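Local coordinates for thermosome subunit (Methanococcoides burtonii, PDB 3AQ1), which probably acts as an ATP-dependent group II chaperonin that binds unfolded proteins and helps them fold, hydrolysing ATP as it works, at residues I190-C195 with V241-K246; G77-A82 with A458-T463; E404-D409 with L430-G435. One frame throughout, in Å; residues are numbered along the deposited sequence.

Contact 1 (I190-C195 with V241-K246); sequences ILLLSC and VVFCQK
Ile190 to Leu193 run parallel to Val241 to Cys244, the short strand axes 4.8 Å apart and inclined by 16°, and the backbones alternate as donor and acceptor: Leu191 N to Val241 O, Phe243 N to Leu191 O, Leu193 N to Phe243 O and Gln245 N to Leu193 O.

On one face of the sheet sit Ile190, Leu192, Val241 and Phe243. Ile190 CG1 lies beside Val241 CB at 4.0 Å, while its other branch, CG2, meets the in-plane edge of the Phe243 ring at CD2, also 4.0 Å away. Leu192 runs alongside Phe243, with CD2 3.9 Å from Phe243 CB. Helix 269-279 packs on this face, Leu275 touching Phe243.

The other face carries Leu191, Leu193, Val242 and Cys244, and here Val234 of helix 226-235 rests on the first three. That helix lies in the connection between the two neighbouring parallel strands, a beta-alpha-beta crossover in what is, by family, the apical domain. The Leu193 and Val242 side chains cross obliquely: with Leu193 CG anti to its carbonyl carbon (chi1 -54°), Leu193 CG and CD1 both lie against Val242 CG1, CD1 at 4.1 Å.

Past the strand ends the pairing becomes polar. Lys246 bends at chi2, and NZ donates to Ser194 O at 3.2 Å. Ser194 OG bonds to Ile284 O. Gln245 OE1, by contrast, merely packs against a carbon of this serine, 3.6 Å from Ser194 CB.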
ATOM      1  N   ILE A 190      22.336  16.465 -10.977  1.00 46.05           N
ATOM      2  CA  ILE A 190      21.230  16.125 -11.859  1.00 39.08           C
ATOM      3  C   ILE A 190      20.267  17.274 -12.076  1.00 41.57           C
ATOM      4  O   ILE A 190      19.806  17.910 -11.120  1.00 40.44           O
ATOM      5  CB  ILE A 190      20.464  14.940 -11.293  1.00 35.26           C
ATOM      6  CG1 ILE A 190      21.385  13.723 -11.249  1.00 36.76           C
ATOM      7  CG2 ILE A 190      19.202  14.684 -12.108  1.00 37.58           C
ATOM      8  CD1 ILE A 190      20.976  12.703 -10.253  1.00 47.25           C
ATOM      9  N   LEU A 191      19.971  17.525 -13.345  1.00 35.74           N
ATOM     10  CA  LEU A 191      19.014  18.552 -13.739  1.00 43.22           C
ATOM     11  C   LEU A 191      17.773  17.878 -14.339  1.00 46.91           C
ATOM     12  O   LEU A 191      17.895  17.042 -15.228  1.00 48.23           O
ATOM     13  CB  LEU A 191      19.666  19.506 -14.754  1.00 37.89           C
ATOM     14  CG  LEU A 191      18.857  20.670 -15.327  1.00 41.43           C
ATOM     15  CD1 LEU A 191      18.650  21.749 -14.283  1.00 38.90           C
ATOM     16  CD2 LEU A 191      19.531  21.253 -16.560  1.00 37.56           C
ATOM     17  N   LEU A 192      16.586  18.218 -13.844  1.00 43.35           N
ATOM     18  CA  LEU A 192      15.345  17.673 -14.410  1.00 41.26           C
ATOM     19  C   LEU A 192      14.612  18.735 -15.226  1.00 42.99           C
ATOM     20  O   LEU A 192      14.334  19.817 -14.719  1.00 52.63           O
ATOM     21  CB  LEU A 192      14.435  17.104 -13.310  1.00 33.58           C
ATOM     22  CG  LEU A 192      15.181  16.137 -12.383  1.00 37.89           C
ATOM     23  CD1 LEU A 192      14.337  15.692 -11.208  1.00 46.90           C
ATOM     24  CD2 LEU A 192      15.663  14.957 -13.162  1.00 35.34           C
ATOM     25  N   LEU A 193      14.326  18.433 -16.493  1.00 38.66           N
ATOM     26  CA  LEU A 193      13.585  19.352 -17.359  1.00 45.61           C
ATOM     27  C   LEU A 193      12.258  18.753 -17.776  1.00 50.99           C
ATOM     28  O   LEU A 193      12.212  17.650 -18.301  1.00 54.13           O
ATOM     29  CB  LEU A 193      14.381  19.682 -18.627  1.00 48.15           C
ATOM     30  CG  LEU A 193      15.810  20.231 -18.484  1.00 45.17           C
ATOM     31  CD1 LEU A 193      16.409  20.607 -19.836  1.00 42.38           C
ATOM     32  CD2 LEU A 193      15.838  21.416 -17.558  1.00 39.12           C
ATOM     33  N   SER A 194      11.175  19.481 -17.551  1.00 61.42           N
ATOM     34  CA  SER A 194       9.877  19.087 -18.096  1.00 57.61           C
ATOM     35  C   SER A 194       9.670  19.825 -19.417  1.00 58.57           C
ATOM     36  O   SER A 194       8.807  19.476 -20.212  1.00 68.28           O
ATOM     37  CB  SER A 194       8.749  19.418 -17.124  1.00 51.55           C
ATOM     38  OG  SER A 194       8.639  20.825 -16.952  1.00 58.77           O
ATOM     39  N   CYS A 195      10.479  20.849 -19.651  1.00 52.91           N
ATOM     40  CA  CYS A 195      10.429  21.558 -20.914  1.00 53.14           C
ATOM     41  C   CYS A 195      11.356  20.921 -21.937  1.00 55.90           C
ATOM     42  O   CYS A 195      12.345  20.285 -21.575  1.00 50.46           O
ATOM     43  CB  CYS A 195      10.790  23.035 -20.722  1.00 42.50           C
ATOM     44  SG  CYS A 195      12.445  23.354 -20.158  1.00 60.00           S
ATOM     45  N   VAL A 241      24.270  15.570 -15.451  1.00 41.39           N
ATOM     46  CA  VAL A 241      23.288  14.636 -15.938  1.00 37.52           C
ATOM     47  C   VAL A 241      22.006  15.414 -16.134  1.00 41.46           C
ATOM     48  O   VAL A 241      21.583  16.171 -15.246  1.00 36.96           O
ATOM     49  CB  VAL A 241      23.075  13.530 -14.905  1.00 32.90           C
ATOM     50  CG1 VAL A 241      21.862  12.715 -15.243  1.00 35.82           C
ATOM     51  CG2 VAL A 241      24.331  12.673 -14.798  1.00 35.49           C
ATOM     52  N   VAL A 242      21.412  15.252 -17.311  1.00 35.18           N
ATOM     53  CA  VAL A 242      20.158  15.916 -17.615  1.00 37.36           C
ATOM     54  C   VAL A 242      19.120  14.884 -18.027  1.00 39.51           C
ATOM     55  O   VAL A 242      19.349  14.108 -18.949  1.00 41.51           O
ATOM     56  CB  VAL A 242      20.330  16.919 -18.755  1.00 37.41           C
ATOM     57  CG1 VAL A 242      19.027  17.602 -19.041  1.00 34.98           C
ATOM     58  CG2 VAL A 242      21.379  17.935 -18.403  1.00 35.65           C
ATOM     59  N   PHE A 243      17.994  14.867 -17.326  1.00 40.07           N
ATOM     60  CA  PHE A 243      16.824  14.106 -17.760  1.00 36.19           C
ATOM     61  C   PHE A 243      15.784  15.070 -18.304  1.00 37.86           C
ATOM     62  O   PHE A 243      15.334  15.972 -17.606  1.00 44.05           O
ATOM     63  CB  PHE A 243      16.227  13.308 -16.601  1.00 29.23           C
ATOM     64  CG  PHE A 243      17.085  12.171 -16.145  1.00 32.55           C
ATOM     65  CD1 PHE A 243      17.060  10.959 -16.815  1.00 36.11           C
ATOM     66  CD2 PHE A 243      17.911  12.307 -15.040  1.00 35.70           C
ATOM     67  CE1 PHE A 243      17.858   9.899 -16.400  1.00 39.61           C
ATOM     68  CE2 PHE A 243      18.700  11.257 -14.610  1.00 39.57           C
ATOM     69  CZ  PHE A 243      18.676  10.044 -15.288  1.00 34.69           C
ATOM     70  N   CYS A 244      15.408  14.897 -19.559  1.00 32.80           N
ATOM     71  CA  CYS A 244      14.421  15.782 -20.155  1.00 33.81           C
ATOM     72  C   CYS A 244      13.139  15.017 -20.452  1.00 46.93           C
ATOM     73  O   CYS A 244      13.164  13.922 -20.997  1.00 54.53           O
ATOM     74  CB  CYS A 244      14.967  16.432 -21.423  1.00 31.86           C
ATOM     75  SG  CYS A 244      13.836  17.574 -22.202  1.00 48.02           S
ATOM     76  N   GLN A 245      12.008  15.592 -20.079  1.00 52.52           N
ATOM     77  CA  GLN A 245      10.755  14.912 -20.283  1.00 57.23           C
ATOM     78  C   GLN A 245      10.418  14.910 -21.771  1.00 60.55           C
ATOM     79  O   GLN A 245       9.700  14.041 -22.244  1.00 48.82           O
ATOM     80  CB  GLN A 245       9.648  15.576 -19.467  1.00 61.95           C
ATOM     81  CG  GLN A 245       8.289  14.925 -19.636  1.00 64.66           C
ATOM     82  CD  GLN A 245       7.189  15.695 -18.945  1.00 74.23           C
ATOM     83  OE1 GLN A 245       7.364  16.192 -17.831  1.00 84.83           O
ATOM     84  NE2 GLN A 245       6.044  15.798 -19.603  1.00 76.34           N
ATOM     85  N   LYS A 246      10.943  15.879 -22.510  1.00 64.32           N
ATOM     86  CA  LYS A 246      10.597  15.998 -23.919  1.00 56.49           C
ATOM     87  C   LYS A 246      11.821  15.880 -24.804  1.00 56.01           C
ATOM     88  O   LYS A 246      12.807  15.267 -24.415  1.00 58.01           O
ATOM     89  CB  LYS A 246       9.827  17.295 -24.192  1.00 61.05           C
ATOM     90  CG  LYS A 246       8.341  17.194 -23.845  1.00 78.97           C
ATOM     91  CD  LYS A 246       7.799  18.482 -23.237  1.00 96.92           C
ATOM     92  CE  LYS A 246       6.410  18.267 -22.627  1.00108.46           C
ATOM     93  NZ  LYS A 246       5.978  19.422 -21.774  1.00110.01           N
TER

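Contact 2 (G77-A82 with A458-T463); sequences GYRHAA and AAMEAT
Met460 packs against Tyr78, Arg79 and Ala82 where helices 71-92 and 449-467 run antiparallel, their short axes 9.6 Å apart and 169° between directions; by family this is the helical equatorial domain. Met460 CG is anti to its backbone N (chi1 180°), and bends at chi2 and chi3 fold the tail across Arg79 at about a right angle. Met460 CE ends 3.6 Å from Ala82 CB and 3.9 Å from Arg79 CG, while Met460 SD stands over one face of the guanidinium, offset toward its rim.

Next comes Glu461, whose OE2 takes Arg79 NH1 on its syn side at 2.8 Å in a salt bridge; the longer Arg79 NH2 to Glu461 OE1 bond is weak. The two flat groups are turned 49° apart. An alanine in place of Arg79 would probably leave the Glu461 carboxylate without this charged mate and Met460 CE without its contact with CG.

Thr463 OG1 bonds back to Ala459 O, which also receives Thr463 N from the opposite face of its plane. Tyr78 OH is held by Leu57 O of helix 45-65. Thr463 CG2 meets the Tyr78 ring edge-on, 3.7 Å from CE2.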
ATOM      1  N   GLY A  77     -24.285   6.539  22.929  1.00 63.06           N
ATOM      2  CA  GLY A  77     -24.084   5.125  23.197  1.00 65.24           C
ATOM      3  C   GLY A  77     -23.304   4.433  22.088  1.00 61.78           C
ATOM      4  O   GLY A  77     -22.324   3.737  22.344  1.00 62.08           O
ATOM      5  N   TYR A  78     -23.745   4.629  20.849  1.00 53.87           N
ATOM      6  CA  TYR A  78     -23.060   4.072  19.691  1.00 53.84           C
ATOM      7  C   TYR A  78     -21.621   4.576  19.601  1.00 61.43           C
ATOM      8  O   TYR A  78     -20.694   3.787  19.415  1.00 66.46           O
ATOM      9  CB  TYR A  78     -23.799   4.425  18.397  1.00 47.08           C
ATOM     10  CG  TYR A  78     -24.990   3.561  18.062  1.00 35.65           C
ATOM     11  CD1 TYR A  78     -25.440   2.578  18.926  1.00 38.50           C
ATOM     12  CD2 TYR A  78     -25.677   3.752  16.880  1.00 45.03           C
ATOM     13  CE1 TYR A  78     -26.542   1.805  18.605  1.00 42.98           C
ATOM     14  CE2 TYR A  78     -26.771   2.987  16.547  1.00 50.76           C
ATOM     15  CZ  TYR A  78     -27.199   2.016  17.406  1.00 49.85           C
ATOM     16  OH  TYR A  78     -28.293   1.263  17.052  1.00 60.28           O
ATOM     17  N   ARG A  79     -21.440   5.888  19.717  1.00 60.24           N
ATOM     18  CA  ARG A  79     -20.110   6.476  19.590  1.00 66.74           C
ATOM     19  C   ARG A  79     -19.179   5.965  20.688  1.00 69.76           C
ATOM     20  O   ARG A  79     -17.978   5.793  20.475  1.00 74.41           O
ATOM     21  CB  ARG A  79     -20.176   8.000  19.614  1.00 67.75           C
ATOM     22  CG  ARG A  79     -18.809   8.658  19.498  1.00 71.26           C
ATOM     23  CD  ARG A  79     -18.911  10.161  19.615  1.00 64.00           C
ATOM     24  NE  ARG A  79     -19.834  10.714  18.634  1.00 59.63           N
ATOM     25  CZ  ARG A  79     -19.518  10.924  17.358  1.00 69.47           C
ATOM     26  NH1 ARG A  79     -18.300  10.614  16.913  1.00 62.74           N
ATOM     27  NH2 ARG A  79     -20.418  11.440  16.528  1.00 69.94           N
ATOM     28  N   HIS A  80     -19.744   5.717  21.861  1.00 61.93           N
ATOM     29  CA  HIS A  80     -18.994   5.126  22.953  1.00 70.47           C
ATOM     30  C   HIS A  80     -18.703   3.664  22.603  1.00 68.45           C
ATOM     31  O   HIS A  80     -17.617   3.139  22.872  1.00 62.73           O
ATOM     32  CB  HIS A  80     -19.787   5.269  24.259  1.00 80.13           C
ATOM     33  CG  HIS A  80     -19.027   4.874  25.485  1.00 98.27           C
ATOM     34  ND1 HIS A  80     -19.651   4.495  26.656  1.00106.89           N
ATOM     35  CD2 HIS A  80     -17.697   4.790  25.724  1.00108.35           C
ATOM     36  CE1 HIS A  80     -18.738   4.197  27.562  1.00111.64           C
ATOM     37  NE2 HIS A  80     -17.545   4.366  27.023  1.00113.52           N
ATOM     38  N   ALA A  81     -19.671   3.017  21.965  1.00 68.78           N
ATOM     39  CA  ALA A  81     -19.489   1.645  21.514  1.00 63.98           C
ATOM     40  C   ALA A  81     -18.308   1.547  20.563  1.00 56.24           C
ATOM     41  O   ALA A  81     -17.402   0.755  20.782  1.00 59.40           O
ATOM     42  CB  ALA A  81     -20.746   1.127  20.850  1.00 64.67           C
ATOM     43  N   ALA A  82     -18.317   2.358  19.512  1.00 51.52           N
ATOM     44  CA  ALA A  82     -17.248   2.335  18.517  1.00 54.34           C
ATOM     45  C   ALA A  82     -15.883   2.520  19.153  1.00 63.33           C
ATOM     46  O   ALA A  82     -14.913   1.875  18.767  1.00 67.69           O
ATOM     47  CB  ALA A  82     -17.471   3.396  17.473  1.00 52.02           C
ATOM     48  N   ALA A 458     -16.792   4.260  10.556  1.00 52.10           N
ATOM     49  CA  ALA A 458     -17.596   4.857   9.501  1.00 52.17           C
ATOM     50  C   ALA A 458     -19.067   4.452   9.640  1.00 54.48           C
ATOM     51  O   ALA A 458     -19.962   5.272   9.482  1.00 55.07           O
ATOM     52  CB  ALA A 458     -17.040   4.494   8.110  1.00 39.45           C
ATOM     53  N   ALA A 459     -19.318   3.188   9.947  1.00 49.81           N
ATOM     54  CA  ALA A 459     -20.682   2.742  10.145  1.00 47.24           C
ATOM     55  C   ALA A 459     -21.309   3.555  11.265  1.00 48.57           C
ATOM     56  O   ALA A 459     -22.419   4.055  11.138  1.00 57.32           O
ATOM     57  CB  ALA A 459     -20.719   1.271  10.471  1.00 49.88           C
ATOM     58  N   MET A 460     -20.584   3.689  12.363  1.00 41.10           N
ATOM     59  CA  MET A 460     -21.053   4.481  13.487  1.00 44.71           C
ATOM     60  C   MET A 460     -21.296   5.964  13.118  1.00 52.20           C
ATOM     61  O   MET A 460     -22.359   6.504  13.401  1.00 55.44           O
ATOM     62  CB  MET A 460     -20.082   4.337  14.666  1.00 46.21           C
ATOM     63  CG  MET A 460     -20.466   5.132  15.896  1.00 53.12           C
ATOM     64  SD  MET A 460     -19.931   6.842  15.733  1.00 60.92           S
ATOM     65  CE  MET A 460     -18.216   6.685  16.226  1.00 44.64           C
ATOM     66  N   GLU A 461     -20.320   6.610  12.484  1.00 53.65           N
ATOM     67  CA  GLU A 461     -20.445   8.017  12.084  1.00 47.60           C
ATOM     68  C   GLU A 461     -21.576   8.274  11.098  1.00 48.44           C
ATOM     69  O   GLU A 461     -22.199   9.331  11.122  1.00 57.12           O
ATOM     70  CB  GLU A 461     -19.140   8.541  11.478  1.00 48.60           C
ATOM     71  CG  GLU A 461     -17.981   8.671  12.456  1.00 57.19           C
ATOM     72  CD  GLU A 461     -18.223   9.698  13.532  1.00 65.74           C
ATOM     73  OE1 GLU A 461     -19.244  10.411  13.458  1.00 73.66           O
ATOM     74  OE2 GLU A 461     -17.387   9.791  14.452  1.00 68.96           O
ATOM     75  N   ALA A 462     -21.826   7.310  10.222  1.00 46.48           N
ATOM     76  CA  ALA A 462     -22.881   7.429   9.229  1.00 44.14           C
ATOM     77  C   ALA A 462     -24.245   7.281   9.880  1.00 55.76           C
ATOM     78  O   ALA A 462     -25.202   7.967   9.511  1.00 62.44           O
ATOM     79  CB  ALA A 462     -22.710   6.374   8.156  1.00 35.84           C
ATOM     80  N   THR A 463     -24.327   6.358  10.833  1.00 52.60           N
ATOM     81  CA  THR A 463     -25.572   6.068  11.528  1.00 48.85           C
ATOM     82  C   THR A 463     -25.925   7.245  12.414  1.00 58.35           C
ATOM     83  O   THR A 463     -27.059   7.721  12.420  1.00 64.47           O
ATOM     84  CB  THR A 463     -25.431   4.813  12.386  1.00 40.88           C
ATOM     85  OG1 THR A 463     -25.297   3.683  11.527  1.00 52.42           O
ATOM     86  CG2 THR A 463     -26.638   4.611  13.271  1.00 42.80           C
TER

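Contact 3 (E404-D409 with L430-G435); sequences ENAGLD and LNVYTG
Leu408 and Leu430 meet tip to tip, CD1 of the first 4.0 Å from CD2 of the second. The same Leu408 CD1 lies 3.8 Å from Gly435 CA, and Leu408 CD2 also faces that alpha carbon, where no side chain stands to hold the leucine off. Gly435 has positive phi, a conformation that favours glycine. Beside this, Ala406 CB touches Val432 CG1 at 3.6 Å. These apolar touches join the turn between helices 397-405 and 410-422 to the loop linking strand 428-430 with strand 437-439, in the part of the chain that is equatorial domain by family. Ile413 of helix 410-422 also touches Leu430.

Hydrogen bonds shape each side separately. Asn431 OD1 accepts Tyr433 N at 3.0 Å in its carbonyl plane, forming an Asx turn, and Thr434 N from above that plane at 3.2 Å, so one side-chain oxygen gathers two successive amides. In the other segment, Gly407 takes positive phi (58°) as helix 397-405 ends in a Schellman motif, although the position of Gly407 N is less certain. Asp409 is the N-cap of helix 410-422, its OD1 bonding weakly to Ile411 N.

The polar bonds fix the loops individually, whereas methyl groups and an alpha carbon do the joining; such a seam depends on fit and has little directional preference of its own.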
ATOM      1  N   GLU A 404     -24.774 -16.623   5.071  1.00 66.74           N
ATOM      2  CA  GLU A 404     -25.889 -16.550   4.131  1.00 67.02           C
ATOM      3  C   GLU A 404     -25.414 -16.570   2.672  1.00 68.03           C
ATOM      4  O   GLU A 404     -25.891 -17.375   1.872  1.00 71.31           O
ATOM      5  CB  GLU A 404     -26.799 -15.345   4.437  1.00 64.44           C
ATOM      6  CG  GLU A 404     -27.806 -15.600   5.596  1.00 78.42           C
ATOM      7  CD  GLU A 404     -28.543 -14.338   6.113  1.00 76.36           C
ATOM      8  OE1 GLU A 404     -28.194 -13.197   5.715  1.00 72.84           O
ATOM      9  OE2 GLU A 404     -29.477 -14.499   6.938  1.00 69.78           O
ATOM     10  N   ASN A 405     -24.459 -15.712   2.331  1.00 65.32           N
ATOM     11  CA  ASN A 405     -23.936 -15.686   0.968  1.00 65.15           C
ATOM     12  C   ASN A 405     -23.361 -17.027   0.540  1.00 67.26           C
ATOM     13  O   ASN A 405     -23.657 -17.516  -0.548  1.00 80.64           O
ATOM     14  CB  ASN A 405     -22.898 -14.586   0.808  1.00 70.23           C
ATOM     15  CG  ASN A 405     -23.474 -13.218   1.069  1.00 79.79           C
ATOM     16  OD1 ASN A 405     -24.689 -13.026   1.014  1.00 78.43           O
ATOM     17  ND2 ASN A 405     -22.606 -12.253   1.356  1.00 88.02           N
ATOM     18  N   ALA A 406     -22.548 -17.627   1.403  1.00 62.85           N
ATOM     19  CA  ALA A 406     -21.998 -18.950   1.137  1.00 68.48           C
ATOM     20  C   ALA A 406     -23.113 -19.999   1.088  1.00 71.19           C
ATOM     21  O   ALA A 406     -22.846 -21.202   0.978  1.00 71.12           O
ATOM     22  CB  ALA A 406     -20.959 -19.317   2.194  1.00 65.95           C
ATOM     23  N   GLY A 407     -24.358 -19.531   1.181  1.00 69.99           N
ATOM     24  CA  GLY A 407     -25.523 -20.399   1.187  1.00 66.81           C
ATOM     25  C   GLY A 407     -25.502 -21.413   2.315  1.00 69.72           C
ATOM     26  O   GLY A 407     -25.812 -22.588   2.119  1.00 73.80           O
ATOM     27  N   LEU A 408     -25.129 -20.954   3.503  1.00 71.93           N
ATOM     28  CA  LEU A 408     -25.033 -21.823   4.670  1.00 71.20           C
ATOM     29  C   LEU A 408     -26.090 -21.458   5.709  1.00 68.79           C
ATOM     30  O   LEU A 408     -26.738 -20.411   5.614  1.00 70.26           O
ATOM     31  CB  LEU A 408     -23.633 -21.735   5.287  1.00 63.47           C
ATOM     32  CG  LEU A 408     -22.480 -22.275   4.443  1.00 61.90           C
ATOM     33  CD1 LEU A 408     -21.147 -21.699   4.882  1.00 58.33           C
ATOM     34  CD2 LEU A 408     -22.448 -23.780   4.522  1.00 65.55           C
ATOM     35  N   ASP A 409     -26.260 -22.336   6.692  1.00 59.01           N
ATOM     36  CA  ASP A 409     -27.141 -22.081   7.822  1.00 60.57           C
ATOM     37  C   ASP A 409     -26.466 -21.140   8.820  1.00 53.68           C
ATOM     38  O   ASP A 409     -25.513 -21.513   9.498  1.00 55.28           O
ATOM     39  CB  ASP A 409     -27.509 -23.396   8.512  1.00 66.72           C
ATOM     40  CG  ASP A 409     -28.529 -23.212   9.627  1.00 74.77           C
ATOM     41  OD1 ASP A 409     -29.122 -22.109   9.730  1.00 67.61           O
ATOM     42  OD2 ASP A 409     -28.740 -24.182  10.393  1.00 78.59           O
ATOM     43  N   LEU A 430     -15.505 -18.215  10.073  1.00 51.97           N
ATOM     44  CA  LEU A 430     -16.061 -19.059   9.022  1.00 50.27           C
ATOM     45  C   LEU A 430     -15.138 -19.124   7.811  1.00 59.15           C
ATOM     46  O   LEU A 430     -14.765 -18.102   7.253  1.00 64.22           O
ATOM     47  CB  LEU A 430     -17.449 -18.576   8.604  1.00 41.24           C
ATOM     48  CG  LEU A 430     -18.085 -19.334   7.427  1.00 52.17           C
ATOM     49  CD1 LEU A 430     -18.101 -20.838   7.685  1.00 49.98           C
ATOM     50  CD2 LEU A 430     -19.493 -18.823   7.112  1.00 50.98           C
ATOM     51  N   ASN A 431     -14.756 -20.331   7.413  1.00 61.12           N
ATOM     52  CA  ASN A 431     -14.052 -20.514   6.154  1.00 66.73           C
ATOM     53  C   ASN A 431     -15.082 -20.662   5.054  1.00 68.64           C
ATOM     54  O   ASN A 431     -15.625 -21.743   4.874  1.00 70.56           O
ATOM     55  CB  ASN A 431     -13.181 -21.767   6.200  1.00 66.33           C
ATOM     56  CG  ASN A 431     -12.502 -22.036   4.886  1.00 66.92           C
ATOM     57  OD1 ASN A 431     -13.050 -21.747   3.825  1.00 58.89           O
ATOM     58  ND2 ASN A 431     -11.297 -22.588   4.942  1.00 76.67           N
ATOM     59  N   VAL A 432     -15.356 -19.587   4.319  1.00 69.39           N
ATOM     60  CA  VAL A 432     -16.549 -19.561   3.471  1.00 71.14           C
ATOM     61  C   VAL A 432     -16.637 -20.711   2.454  1.00 77.36           C
ATOM     62  O   VAL A 432     -17.735 -21.106   2.042  1.00 80.78           O
ATOM     63  CB  VAL A 432     -16.752 -18.194   2.794  1.00 65.39           C
ATOM     64  CG1 VAL A 432     -17.578 -18.342   1.520  1.00 75.63           C
ATOM     65  CG2 VAL A 432     -17.437 -17.241   3.758  1.00 56.57           C
ATOM     66  N   TYR A 433     -15.489 -21.267   2.084  1.00 73.91           N
ATOM     67  CA  TYR A 433     -15.450 -22.326   1.083  1.00 81.14           C
ATOM     68  C   TYR A 433     -15.739 -23.717   1.665  1.00 83.03           C
ATOM     69  O   TYR A 433     -16.568 -24.461   1.137  1.00 83.47           O
ATOM     70  CB  TYR A 433     -14.119 -22.284   0.328  1.00 90.60           C
ATOM     71  CG  TYR A 433     -13.759 -20.881  -0.112  1.00 99.04           C
ATOM     72  CD1 TYR A 433     -14.538 -20.201  -1.044  1.00 97.40           C
ATOM     73  CD2 TYR A 433     -12.653 -20.226   0.417  1.00102.57           C
ATOM     74  CE1 TYR A 433     -14.222 -18.919  -1.439  1.00 96.35           C
ATOM     75  CE2 TYR A 433     -12.329 -18.946   0.028  1.00102.65           C
ATOM     76  CZ  TYR A 433     -13.115 -18.297  -0.900  1.00102.71           C
ATOM     77  OH  TYR A 433     -12.791 -17.016  -1.284  1.00105.09           O
ATOM     78  N   THR A 434     -15.082 -24.053   2.770  1.00 81.75           N
ATOM     79  CA  THR A 434     -15.279 -25.357   3.396  1.00 77.51           C
ATOM     80  C   THR A 434     -16.511 -25.425   4.314  1.00 83.99           C
ATOM     81  O   THR A 434     -16.789 -26.463   4.917  1.00 95.63           O
ATOM     82  CB  THR A 434     -14.013 -25.813   4.165  1.00 76.40           C
ATOM     83  OG1 THR A 434     -13.969 -25.204   5.458  1.00 81.78           O
ATOM     84  CG2 THR A 434     -12.767 -25.429   3.396  1.00 74.78           C
ATOM     85  N   GLY A 435     -17.251 -24.326   4.418  1.00 74.93           N
ATOM     86  CA  GLY A 435     -18.410 -24.275   5.293  1.00 65.63           C
ATOM     87  C   GLY A 435     -18.131 -24.500   6.774  1.00 72.12           C
ATOM     88  O   GLY A 435     -19.055 -24.461   7.591  1.00 73.46           O
TER

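Contacts 2 and 3 belong to one end of the elongated chain, by family the equatorial domain, with centres 28 Å apart and nearest atoms about 16 Å apart. Contact 1 lies on the opposite side of the chain's centre in a mixed sheet, by family in the apical domain, its centre 51 Å from that of contact 2 and 56 Å from that of contact 3. Along the sequence, 77-82 comes first, both segments of contact 1 follow, then both of contact 3, and 458-463 last. Contact 2 thus pairs early and late helices of a domain that the chain leaves for the sheet and re-enters, consistent with the discontinuous equatorial domain of chaperonins.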